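Local coordinates for thioesterase domain protein YiiD (Shewanella oneidensis, PDB 1T82) that is of uncertain function, with a hotdog-type fold and dimeric assembly consistent with a thioesterase or a related acyl-transferring enzyme, at residues T67-T72 with L131-F136; Y99-T104 with D138-A143. One frame throughout, in Å; residues are numbered along the deposited sequence.

Contact 1. Residues T67-T72 with L131-F136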
ATOM      1  N   THR B  67       3.497  -0.002  -0.098  1.00  4.72           N
ATOM      2  CA  THR B  67       3.895   1.394  -0.073  1.00  5.11           C
ATOM      3  C   THR B  67       5.297   1.636  -0.603  1.00  4.10           C
ATOM      4  O   THR B  67       5.508   2.556  -1.389  1.00  4.77           O
ATOM      5  CB  THR B  67       3.774   1.982   1.341  1.00  4.15           C
ATOM      6  OG1 THR B  67       2.400   1.936   1.752  1.00  5.35           O
ATOM      7  CG2 THR B  67       4.253   3.430   1.353  1.00  6.27           C
ATOM      8  N   ILE B  68       6.263   0.819  -0.192  1.00  4.89           N
ATOM      9  CA  ILE B  68       7.615   1.033  -0.688  1.00  5.15           C
ATOM     10  C   ILE B  68       7.675   0.789  -2.196  1.00  5.36           C
ATOM     11  O   ILE B  68       8.386   1.491  -2.910  1.00  4.56           O
ATOM     12  CB  ILE B  68       8.663   0.143   0.056  1.00  7.98           C
ATOM     13  CG1 ILE B  68      10.066   0.418  -0.483  1.00 10.44           C
ATOM     14  CG2 ILE B  68       8.328  -1.323  -0.096  1.00  8.87           C
ATOM     15  CD1 ILE B  68      11.168  -0.174   0.384  1.00 15.64           C
HETATM   16  N   MSE B  69       6.917  -0.186  -2.685  1.00  4.05           N
HETATM   17  CA  MSE B  69       6.926  -0.462  -4.115  1.00  3.53           C
HETATM   18  C   MSE B  69       6.273   0.671  -4.895  1.00  3.82           C
HETATM   19  O   MSE B  69       6.782   1.078  -5.931  1.00  4.92           O
HETATM   20  CB  MSE B  69       6.230  -1.796  -4.404  1.00  5.38           C
HETATM   21  CG  MSE B  69       6.975  -2.962  -3.779  1.00  7.35           C
HETATM   22 SE   MSE B  69       6.179  -4.700  -4.021  1.00 14.77          SE
HETATM   23  CE  MSE B  69       7.167  -5.292  -5.574  1.00  7.48           C
ATOM     24  N   THR B  70       5.161   1.199  -4.399  1.00  4.08           N
ATOM     25  CA  THR B  70       4.525   2.287  -5.117  1.00  6.44           C
ATOM     26  C   THR B  70       5.389   3.550  -5.095  1.00  5.57           C
ATOM     27  O   THR B  70       5.418   4.289  -6.075  1.00  7.23           O
ATOM     28  CB  THR B  70       3.117   2.600  -4.579  1.00 10.55           C
ATOM     29  OG1 THR B  70       2.485   3.533  -5.467  1.00 16.18           O
ATOM     30  CG2 THR B  70       3.189   3.192  -3.186  1.00 14.65           C
ATOM     31  N   LEU B  71       6.103   3.804  -3.996  1.00  5.58           N
ATOM     32  CA  LEU B  71       6.967   4.983  -3.943  1.00  6.34           C
ATOM     33  C   LEU B  71       8.171   4.804  -4.864  1.00  7.22           C
ATOM     34  O   LEU B  71       8.695   5.776  -5.412  1.00  7.61           O
ATOM     35  CB  LEU B  71       7.442   5.266  -2.512  1.00  7.33           C
ATOM     36  CG  LEU B  71       6.433   5.968  -1.598  1.00 10.39           C
ATOM     37  CD1 LEU B  71       6.934   5.920  -0.168  1.00 14.17           C
ATOM     38  CD2 LEU B  71       6.236   7.417  -2.048  1.00 12.43           C
ATOM     39  N   THR B  72       8.611   3.562  -5.045  1.00  6.56           N
ATOM     40  CA  THR B  72       9.740   3.295  -5.924  1.00  6.71           C
ATOM     41  C   THR B  72       9.330   3.585  -7.370  1.00  6.14           C
ATOM     42  O   THR B  72      10.082   4.202  -8.121  1.00  5.01           O
ATOM     43  CB  THR B  72      10.234   1.835  -5.770  1.00  7.10           C
ATOM     44  OG1 THR B  72      10.779   1.662  -4.456  1.00  7.70           O
ATOM     45  CG2 THR B  72      11.318   1.513  -6.794  1.00  8.27           C
ATOM     46  N   LEU B 131       4.772   0.834 -15.065  1.00  7.37           N
ATOM     47  CA  LEU B 131       6.012   0.349 -14.480  1.00  6.10           C
ATOM     48  C   LEU B 131       5.849  -0.960 -13.730  1.00  6.27           C
ATOM     49  O   LEU B 131       4.786  -1.262 -13.184  1.00  8.87           O
ATOM     50  CB  LEU B 131       6.596   1.385 -13.516  1.00  7.15           C
ATOM     51  CG  LEU B 131       7.028   2.735 -14.082  1.00  6.31           C
ATOM     52  CD1 LEU B 131       7.575   3.608 -12.958  1.00  6.22           C
ATOM     53  CD2 LEU B 131       8.095   2.521 -15.146  1.00  6.01           C
ATOM     54  N   GLU B 132       6.926  -1.731 -13.705  1.00  5.10           N
ATOM     55  CA  GLU B 132       6.943  -2.997 -12.997  1.00  6.56           C
ATOM     56  C   GLU B 132       7.968  -2.860 -11.885  1.00  6.86           C
ATOM     57  O   GLU B 132       9.113  -2.496 -12.137  1.00  7.86           O
ATOM     58  CB  GLU B 132       7.361  -4.122 -13.934  1.00  7.46           C
ATOM     59  CG  GLU B 132       7.375  -5.481 -13.283  1.00  9.77           C
ATOM     60  CD  GLU B 132       7.708  -6.575 -14.271  1.00 11.78           C
ATOM     61  OE1 GLU B 132       8.882  -6.657 -14.689  1.00 10.52           O
ATOM     62  OE2 GLU B 132       6.789  -7.333 -14.641  1.00 11.00           O
ATOM     63  N   VAL B 133       7.555  -3.143 -10.656  1.00  6.08           N
ATOM     64  CA  VAL B 133       8.460  -3.053  -9.523  1.00  6.00           C
ATOM     65  C   VAL B 133       8.576  -4.435  -8.900  1.00  6.63           C
ATOM     66  O   VAL B 133       7.579  -5.144  -8.772  1.00  6.90           O
ATOM     67  CB  VAL B 133       7.933  -2.065  -8.456  1.00  6.25           C
ATOM     68  CG1 VAL B 133       8.933  -1.956  -7.314  1.00  6.60           C
ATOM     69  CG2 VAL B 133       7.685  -0.697  -9.079  1.00  6.64           C
ATOM     70  N   GLN B 134       9.794  -4.831  -8.536  1.00  6.69           N
ATOM     71  CA  GLN B 134      10.004  -6.135  -7.916  1.00  6.44           C
ATOM     72  C   GLN B 134      10.686  -5.963  -6.570  1.00  6.02           C
ATOM     73  O   GLN B 134      11.539  -5.097  -6.409  1.00  7.08           O
ATOM     74  CB  GLN B 134      10.869  -7.027  -8.806  1.00  9.68           C
ATOM     75  CG  GLN B 134      10.230  -7.389 -10.130  1.00 12.62           C
ATOM     76  CD  GLN B 134      11.010  -8.463 -10.856  1.00 14.89           C
ATOM     77  OE1 GLN B 134      12.197  -8.302 -11.137  1.00 17.71           O
ATOM     78  NE2 GLN B 134      10.343  -9.563 -11.169  1.00 17.60           N
ATOM     79  N   LEU B 135      10.308  -6.789  -5.602  1.00  5.94           N
ATOM     80  CA  LEU B 135      10.907  -6.713  -4.279  1.00  5.78           C
ATOM     81  C   LEU B 135      11.635  -8.012  -3.969  1.00  6.80           C
ATOM     82  O   LEU B 135      11.058  -9.098  -4.051  1.00  8.19           O
ATOM     83  CB  LEU B 135       9.825  -6.431  -3.229  1.00  6.21           C
ATOM     84  CG  LEU B 135      10.282  -6.236  -1.778  1.00  6.54           C
ATOM     85  CD1 LEU B 135       9.312  -5.301  -1.060  1.00  8.89           C
ATOM     86  CD2 LEU B 135      10.367  -7.579  -1.072  1.00  8.28           C
ATOM     87  N   PHE B 136      12.911  -7.887  -3.627  1.00  9.20           N
ATOM     88  CA  PHE B 136      13.743  -9.038  -3.303  1.00 10.52           C
ATOM     89  C   PHE B 136      14.243  -8.971  -1.866  1.00 11.13           C
ATOM     90  O   PHE B 136      14.421  -7.888  -1.311  1.00 11.43           O
ATOM     91  CB  PHE B 136      14.968  -9.094  -4.224  1.00 10.36           C
ATOM     92  CG  PHE B 136      14.633  -9.142  -5.688  1.00 12.74           C
ATOM     93  CD1 PHE B 136      14.363  -7.974  -6.395  1.00 13.72           C
ATOM     94  CD2 PHE B 136      14.582 -10.360  -6.359  1.00 13.95           C
ATOM     95  CE1 PHE B 136      14.045  -8.019  -7.749  1.00 15.52           C
ATOM     96  CE2 PHE B 136      14.264 -10.415  -7.716  1.00 14.65           C
ATOM     97  CZ  PHE B 136      13.994  -9.242  -8.410  1.00 14.12           C
TER
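The selenomethionine at Met69 carries most of the meeting between helix 62-84 and strand 127-137, reaching from the helix across to the strand backbone. Its CG stands anti to the carbonyl carbon (chi1 -64°) and the chain runs extended to SE before bending at chi3, 95°, so that the terminal methyl ends against the peptides. Met69 CE lies 3.2 Å from Val133 O and is also close to Leu135 N. The same methyl rests on the flank of Leu135, with 3.7 Å between Met69 CE and Leu135 CB. Here the two side chains cross at about a right angle. Nearer the helix, Met69 and Val133 pass in opposite directions: Met69 CB meets Val133 CG1 at 4.0 Å, while Val133 CG2 reaches back to the helix backbone, 3.7 Å from Met69 O.

Away from this close-fitting centre the contact loosens. Ile68 CG2 and Leu135 CD1 only graze at 4.2 Å, and Thr72 offers just its methyl CG2 to Val133. The hydroxyl of Thr72 turns back on its own helix, where OG1 donates to Ile68 O at 2.9 Å from above the carbonyl plane; that oxygen also takes the Thr72 N-H. On the far side of the strand, solvent-facing Glu132 and partly exposed Gln134 point outward, the latter donating from NE2 to Gln144 OE1.

This is the hotdog arrangement, a long helix lying in the curve of an antiparallel sheet; the N-to-C directions of segments 67-72 and 131-136 lie 138° apart. Strand 108-112 flanks the contact on one side, Val109 touching Ile68, Thr72 and Val133, and strand 140-152 on the other, where Phe145 packs on Met69 and Val133.

Contact 2. Residues Y99-T104 with D138-A143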
ATOM      1  N   TYR B  99       1.910 -11.118  -3.457  1.00  8.05           N
ATOM      2  CA  TYR B  99       2.854 -11.412  -2.391  1.00  7.53           C
ATOM      3  C   TYR B  99       3.261 -12.875  -2.535  1.00  8.82           C
ATOM      4  O   TYR B  99       2.438 -13.775  -2.375  1.00 10.73           O
ATOM      5  CB  TYR B  99       2.207 -11.160  -1.029  1.00  7.11           C
ATOM      6  CG  TYR B  99       1.751  -9.730  -0.822  1.00  7.26           C
ATOM      7  CD1 TYR B  99       0.486  -9.311  -1.236  1.00  7.32           C
ATOM      8  CD2 TYR B  99       2.578  -8.804  -0.191  1.00  7.60           C
ATOM      9  CE1 TYR B  99       0.054  -7.998  -1.016  1.00  6.86           C
ATOM     10  CE2 TYR B  99       2.164  -7.498   0.025  1.00  7.27           C
ATOM     11  CZ  TYR B  99       0.906  -7.101  -0.382  1.00  6.57           C
ATOM     12  OH  TYR B  99       0.496  -5.814  -0.149  1.00  7.46           O
ATOM     13  N   LEU B 100       4.537 -13.101  -2.834  1.00 10.61           N
ATOM     14  CA  LEU B 100       5.061 -14.446  -3.050  1.00  9.75           C
ATOM     15  C   LEU B 100       5.638 -15.129  -1.818  1.00 12.02           C
ATOM     16  O   LEU B 100       5.420 -16.322  -1.606  1.00 15.70           O
ATOM     17  CB  LEU B 100       6.134 -14.408  -4.136  1.00  9.96           C
ATOM     18  CG  LEU B 100       5.741 -13.770  -5.471  1.00 14.14           C
ATOM     19  CD1 LEU B 100       6.943 -13.789  -6.408  1.00 16.61           C
ATOM     20  CD2 LEU B 100       4.575 -14.519  -6.079  1.00 16.94           C
ATOM     21  N   ALA B 101       6.387 -14.383  -1.016  1.00 10.62           N
ATOM     22  CA  ALA B 101       6.996 -14.952   0.178  1.00 12.52           C
ATOM     23  C   ALA B 101       7.232 -13.883   1.231  1.00 12.43           C
ATOM     24  O   ALA B 101       7.346 -12.698   0.912  1.00 11.77           O
ATOM     25  CB  ALA B 101       8.316 -15.629  -0.188  1.00 13.12           C
ATOM     26  N   PRO B 102       7.306 -14.286   2.508  1.00 12.12           N
ATOM     27  CA  PRO B 102       7.535 -13.303   3.569  1.00 12.39           C
ATOM     28  C   PRO B 102       8.880 -12.595   3.412  1.00 12.30           C
ATOM     29  O   PRO B 102       9.853 -13.183   2.926  1.00 12.02           O
ATOM     30  CB  PRO B 102       7.476 -14.149   4.844  1.00 13.47           C
ATOM     31  CG  PRO B 102       6.532 -15.255   4.472  1.00 14.07           C
ATOM     32  CD  PRO B 102       7.006 -15.612   3.078  1.00 14.15           C
ATOM     33  N   VAL B 103       8.916 -11.328   3.814  1.00 10.35           N
ATOM     34  CA  VAL B 103      10.120 -10.507   3.753  1.00  9.39           C
ATOM     35  C   VAL B 103      10.709 -10.487   5.158  1.00 10.07           C
ATOM     36  O   VAL B 103      10.113  -9.931   6.080  1.00 10.24           O
ATOM     37  CB  VAL B 103       9.790  -9.063   3.318  1.00 10.26           C
ATOM     38  CG1 VAL B 103      11.049  -8.217   3.318  1.00 10.73           C
ATOM     39  CG2 VAL B 103       9.148  -9.070   1.940  1.00 12.94           C
ATOM     40  N   THR B 104      11.887 -11.082   5.312  1.00 10.82           N
ATOM     41  CA  THR B 104      12.532 -11.188   6.617  1.00 11.22           C
ATOM     42  C   THR B 104      13.635 -10.195   6.978  1.00 12.06           C
ATOM     43  O   THR B 104      14.223 -10.282   8.059  1.00 14.24           O
ATOM     44  CB  THR B 104      13.069 -12.610   6.811  1.00 10.89           C
ATOM     45  OG1 THR B 104      13.928 -12.948   5.714  1.00 12.30           O
ATOM     46  CG2 THR B 104      11.917 -13.595   6.872  1.00 11.46           C
ATOM     47  N   ASP B 138      17.229 -11.167   0.352  1.00 16.23           N
ATOM     48  CA  ASP B 138      18.266 -12.191   0.318  1.00 19.20           C
ATOM     49  C   ASP B 138      18.419 -12.754  -1.096  1.00 20.18           C
ATOM     50  O   ASP B 138      18.827 -13.900  -1.284  1.00 21.83           O
ATOM     51  CB  ASP B 138      17.955 -13.323   1.301  1.00 21.50           C
ATOM     52  CG  ASP B 138      17.996 -12.866   2.747  1.00 22.12           C
ATOM     53  OD1 ASP B 138      18.730 -11.901   3.046  1.00 23.71           O
ATOM     54  OD2 ASP B 138      17.306 -13.478   3.587  1.00 26.14           O
ATOM     55  N   GLY B 139      18.086 -11.936  -2.088  1.00 20.06           N
ATOM     56  CA  GLY B 139      18.211 -12.361  -3.469  1.00 19.79           C
ATOM     57  C   GLY B 139      17.042 -13.180  -3.975  1.00 19.62           C
ATOM     58  O   GLY B 139      17.104 -13.746  -5.066  1.00 22.11           O
ATOM     59  N   LYS B 140      15.979 -13.254  -3.181  1.00 16.30           N
ATOM     60  CA  LYS B 140      14.794 -14.001  -3.574  1.00 14.68           C
ATOM     61  C   LYS B 140      13.630 -13.057  -3.837  1.00 12.56           C
ATOM     62  O   LYS B 140      13.380 -12.141  -3.053  1.00 11.96           O
ATOM     63  CB  LYS B 140      14.393 -14.999  -2.487  1.00 17.46           C
ATOM     64  CG  LYS B 140      13.166 -15.817  -2.855  1.00 21.42           C
ATOM     65  CD  LYS B 140      12.791 -16.810  -1.772  1.00 25.32           C
ATOM     66  CE  LYS B 140      12.323 -16.105  -0.515  1.00 26.69           C
ATOM     67  NZ  LYS B 140      11.917 -17.070   0.539  1.00 29.69           N
ATOM     68  N   LEU B 141      12.925 -13.284  -4.943  1.00 11.70           N
ATOM     69  CA  LEU B 141      11.772 -12.461  -5.306  1.00 10.57           C
ATOM     70  C   LEU B 141      10.645 -12.751  -4.321  1.00 10.30           C
ATOM     71  O   LEU B 141      10.159 -13.881  -4.245  1.00 11.25           O
ATOM     72  CB  LEU B 141      11.313 -12.790  -6.730  1.00 11.63           C
ATOM     73  CG  LEU B 141      10.089 -12.005  -7.223  1.00 11.25           C
ATOM     74  CD1 LEU B 141      10.415 -10.526  -7.212  1.00  9.16           C
ATOM     75  CD2 LEU B 141       9.690 -12.453  -8.627  1.00 12.00           C
ATOM     76  N   CYS B 142      10.219 -11.731  -3.579  1.00  9.09           N
ATOM     77  CA  CYS B 142       9.165 -11.905  -2.583  1.00  8.66           C
ATOM     78  C   CYS B 142       7.842 -11.212  -2.900  1.00  7.14           C
ATOM     79  O   CYS B 142       6.813 -11.537  -2.306  1.00  7.99           O
ATOM     80  CB  CYS B 142       9.663 -11.444  -1.208  1.00  9.64           C
ATOM     81  SG  CYS B 142      10.988 -12.461  -0.513  1.00 12.49           S
ATOM     82  N   ALA B 143       7.867 -10.246  -3.812  1.00  7.64           N
ATOM     83  CA  ALA B 143       6.646  -9.542  -4.196  1.00  7.47           C
ATOM     84  C   ALA B 143       6.778  -8.915  -5.582  1.00  7.18           C
ATOM     85  O   ALA B 143       7.862  -8.485  -5.983  1.00  7.38           O
ATOM     86  CB  ALA B 143       6.283  -8.476  -3.152  1.00  8.35           C
TER
HETATM   87  O   HOH W   1      10.622 -15.789   2.478  1.00 25.33           O
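A classic beta bulge at Cys142 and Ala143, both facing Leu135, marks the place where the end of strand 89-99 and the loop after it run beside strand 140-152. Tyr99 and Ala143 form an antiparallel non-hydrogen-bonded pair, their side chains on the same face of the sheet. Beyond it, Cys142 O accepts two successive backbone N-H groups. Leu100 N approaches at 2.8 Å from above the carbonyl plane, whereas Ala101 N, at 3.2 Å, lies in that plane on a lone pair and makes the straighter bond, 163° at the hydrogen. The doubly gripped carbonyl ties down the chain as it leaves strand 89-99.

Side chains pack around this point. Leu100 CB leans over the same oxygen, and its CD1 meets Leu141 CG at 3.7 Å, the two leucines crossing obliquely at an exposed edge. Cys142, by contrast, is buried: Val103 CG2 touches Cys142 CB at 4.0 Å, and Cys142 SG, anti to its own carbonyl carbon, lies beside Pro102 O. Lys140 stretches out, bends at chi3 (67°), and passes its CE and NZ over the Ala101 methyl. A water links its end to the loop, donating to Pro102 O and accepting from Lys140 NZ at 2.7 Å.

Strand 127-137 adjoins strand 140-152 on the side away from Leu100 and Ala101, and its Leu135 touches Val103, where the loop passes over the sheet. Helix 62-84 of the same subunit meets Tyr99 and Val103 through Ile65, while Tyr99 OH is hydrogen-bonded to Ala62 O and to Tyr66 OH of the second subunit.

The two contacts alternate along the chain, in the order 67-72, 99-104, 131-136, 138-143, and their centres lie 12 Å apart. They join through the neighbouring strands 127-137 and 140-152: Leu135 of contact 1 probably hydrogen-bonds through its O to Cys142 N (2.8 Å) and through its N to Ala143 O (3.0 Å). Met69 CE also packs 3.3 Å from Ala143 O. Contact 1 is buried near the chain centre, whereas contact 2, whose centre is about 17 Å from the chain centre, is partly exposed. Together they connect the central helix, the sheet wrapped around it and the end of strand 89-99, where Tyr99 also bonds to the second subunit, with the loop that follows.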